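Local coordinates for terminal oxygenase component of carbazole (Janthinobacterium sp., PDB 7BUG) that catalyses the angular dioxygenation of carbazole at C-9a and C-1, using a Rieske [2Fe-2S] cluster and a mononuclear iron, at the interface of chains A and B. Residues are numbered along the deposited sequence; one frame, centred on the assembly and turned at random. Chains: chain A/B, Terminal oxygenase component of carbazole.

The interface of chains A and B. Residues chain A 71, 93, 95, 107, 109-110, 113; chain B 356-357.
B:Phe356 holds CG between its backbone N and carbonyl carbon (chi1 81°), which sends its ring out of chain B, against A:Trp95 and A:His71. These belong to the Rieske [2Fe-2S] domain of chain A, where A:His71 and A:His93 are the histidine ligands of the cluster. The contact joins that domain to the neighbouring subunit of the trimer, an assembly typical of this homotrimeric hydroxylase family. In this family the Rieske cluster of one subunit passes electrons to the mononuclear iron of the next. The contact may help set the cluster against that subunit.

The indole of A:Trp95 meets B:Phe356 edge to face, with planes 69° apart. Its NE1 sits over the centre of the phenyl ring, 3.5 Å above the plane. Further along the indole, CZ2 of A:Trp95 touches CB of B:Phe356 at 3.8 Å. The imidazole of A:His71 is also turned steeply to the phenyl. NE2 of A:His71 lies 3.7 Å from CD1 of B:Phe356, and its CE1 faces CE1 of the phenyl. A:His71 CB in turn covers the centre of one indole face. A:Ile107 CD1 lies over the opposite face, toward the rim.

Methyl CG2 of A:Ile107 packs against CE2 of B:Phe356 at 3.6 Å. The hydroxyl OG1 of A:Thr109 lies at the phenyl edge, in plane, 3.5 Å from CZ of B:Phe356. A:Thr109 OG1 donates a 2.7 Å hydrogen bond to the backbone O of A:His93, which fixes its position beside the ring.

A:Ser113 has OG anti to the backbone N (chi1 -174°) and reaches B:Glu357. A:Ser113 OG donates a 2.7 Å hydrogen bond to carboxylate OE1 of B:Glu357, on the syn lone pair. ND2 of A:Asn110 lies 3.4 Å from OE1 of B:Glu357, a looser polar approach and not a hydrogen bond, with amide and carboxylate steeply inclined.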
loop_
_atom_site.group_PDB
_atom_site.type_symbol
_atom_site.label_atom_id
_atom_site.label_comp_id
_atom_site.label_asym_id
_atom_site.label_seq_id
_atom_site.Cartn_x
_atom_site.Cartn_y
_atom_site.Cartn_z
ATOM N N HIS A 71 -25.655 -12.690 2.421
ATOM C CA HIS A 71 -25.920 -12.928 0.989
ATOM C C HIS A 71 -24.636 -12.654 0.167
ATOM O O HIS A 71 -23.968 -13.600 -0.272
ATOM C CB HIS A 71 -27.136 -12.071 0.598
ATOM C CG HIS A 71 -27.493 -12.173 -0.818
ATOM N ND1 HIS A 71 -27.952 -11.066 -1.507
ATOM C CD2 HIS A 71 -27.460 -13.218 -1.670
ATOM C CE1 HIS A 71 -28.222 -11.427 -2.752
ATOM N NE2 HIS A 71 -27.934 -12.797 -2.868
ATOM N N HIS A 93 -30.392 -6.353 -1.302
ATOM C CA HIS A 93 -31.516 -7.218 -1.734
ATOM C C HIS A 93 -32.503 -7.382 -0.591
ATOM O O HIS A 93 -33.303 -8.273 -0.651
ATOM C CB HIS A 93 -31.075 -8.571 -2.291
ATOM C CG HIS A 93 -29.887 -8.485 -3.178
ATOM N ND1 HIS A 93 -28.588 -8.452 -2.689
ATOM C CD2 HIS A 93 -29.801 -8.489 -4.527
ATOM C CE1 HIS A 93 -27.763 -8.359 -3.726
ATOM N NE2 HIS A 93 -28.478 -8.395 -4.869
ATOM N N TRP A 95 -32.503 -8.544 2.452
ATOM C CA TRP A 95 -32.466 -9.551 3.531
ATOM C C TRP A 95 -32.598 -8.830 4.861
ATOM O O TRP A 95 -31.892 -7.871 5.172
ATOM C CB TRP A 95 -31.206 -10.412 3.496
ATOM C CG TRP A 95 -31.102 -11.324 2.330
ATOM C CD1 TRP A 95 -31.553 -11.151 1.054
ATOM C CD2 TRP A 95 -30.426 -12.583 2.359
ATOM N NE1 TRP A 95 -31.228 -12.242 0.288
ATOM C CE2 TRP A 95 -30.519 -13.118 1.058
ATOM C CE3 TRP A 95 -29.716 -13.266 3.348
ATOM C CZ2 TRP A 95 -29.912 -14.332 0.729
ATOM C CZ3 TRP A 95 -29.161 -14.496 3.020
ATOM C CH2 TRP A 95 -29.270 -15.005 1.729
ATOM N N ILE A 107 -37.325 -11.432 3.624
ATOM C CA ILE A 107 -36.536 -10.870 2.491
ATOM C C ILE A 107 -37.473 -10.072 1.596
ATOM O O ILE A 107 -38.358 -10.698 0.965
ATOM C CB ILE A 107 -35.794 -11.942 1.682
ATOM C CG1 ILE A 107 -34.892 -12.822 2.542
ATOM C CG2 ILE A 107 -35.005 -11.270 0.538
ATOM C CD1 ILE A 107 -34.287 -13.983 1.831
ATOM N N THR A 109 -37.290 -8.582 -1.244
ATOM C CA THR A 109 -37.225 -8.873 -2.686
ATOM C C THR A 109 -37.749 -10.257 -3.039
ATOM O O THR A 109 -37.909 -10.507 -4.239
ATOM C CB THR A 109 -35.774 -8.729 -3.161
ATOM O OG1 THR A 109 -34.915 -9.613 -2.411
ATOM C CG2 THR A 109 -35.345 -7.283 -3.080
ATOM N N ASN A 110 -38.000 -11.125 -2.074
ATOM C CA ASN A 110 -38.533 -12.478 -2.346
ATOM C C ASN A 110 -39.127 -13.051 -1.071
ATOM O O ASN A 110 -38.484 -13.749 -0.302
ATOM C CB ASN A 110 -37.516 -13.436 -2.940
ATOM C CG ASN A 110 -38.171 -14.778 -3.226
ATOM O OD1 ASN A 110 -39.392 -14.895 -3.024
ATOM N ND2 ASN A 110 -37.366 -15.803 -3.562
ATOM N N SER A 113 -38.765 -16.870 -0.340
ATOM C CA SER A 113 -37.456 -17.538 -0.303
ATOM C C SER A 113 -37.410 -18.662 0.722
ATOM O O SER A 113 -37.746 -18.416 1.905
ATOM C CB SER A 113 -36.360 -16.550 0.009
ATOM O OG SER A 113 -35.077 -17.163 -0.095
ATOM N N PHE B 356 -29.551 -16.891 -2.975
ATOM C CA PHE B 356 -30.997 -17.225 -2.947
ATOM C C PHE B 356 -31.538 -17.308 -4.366
ATOM O O PHE B 356 -30.798 -17.330 -5.322
ATOM C CB PHE B 356 -31.759 -16.349 -1.960
ATOM C CG PHE B 356 -32.152 -14.959 -2.393
ATOM C CD1 PHE B 356 -31.307 -14.208 -3.207
ATOM C CD2 PHE B 356 -33.307 -14.361 -1.932
ATOM C CE1 PHE B 356 -31.604 -12.894 -3.557
ATOM C CE2 PHE B 356 -33.600 -13.052 -2.276
ATOM C CZ PHE B 356 -32.752 -12.309 -3.075
ATOM N N GLU B 357 -32.860 -17.492 -4.466
ATOM C CA GLU B 357 -33.455 -18.021 -5.697
ATOM C C GLU B 357 -33.134 -17.160 -6.924
ATOM O O GLU B 357 -32.797 -17.737 -7.994
ATOM C CB GLU B 357 -34.956 -18.184 -5.474
ATOM C CG GLU B 357 -35.287 -19.319 -4.547
ATOM C CD GLU B 357 -35.276 -19.061 -3.052
ATOM O OE1 GLU B 357 -34.896 -17.938 -2.654
ATOM O OE2 GLU B 357 -35.751 -19.953 -2.282
#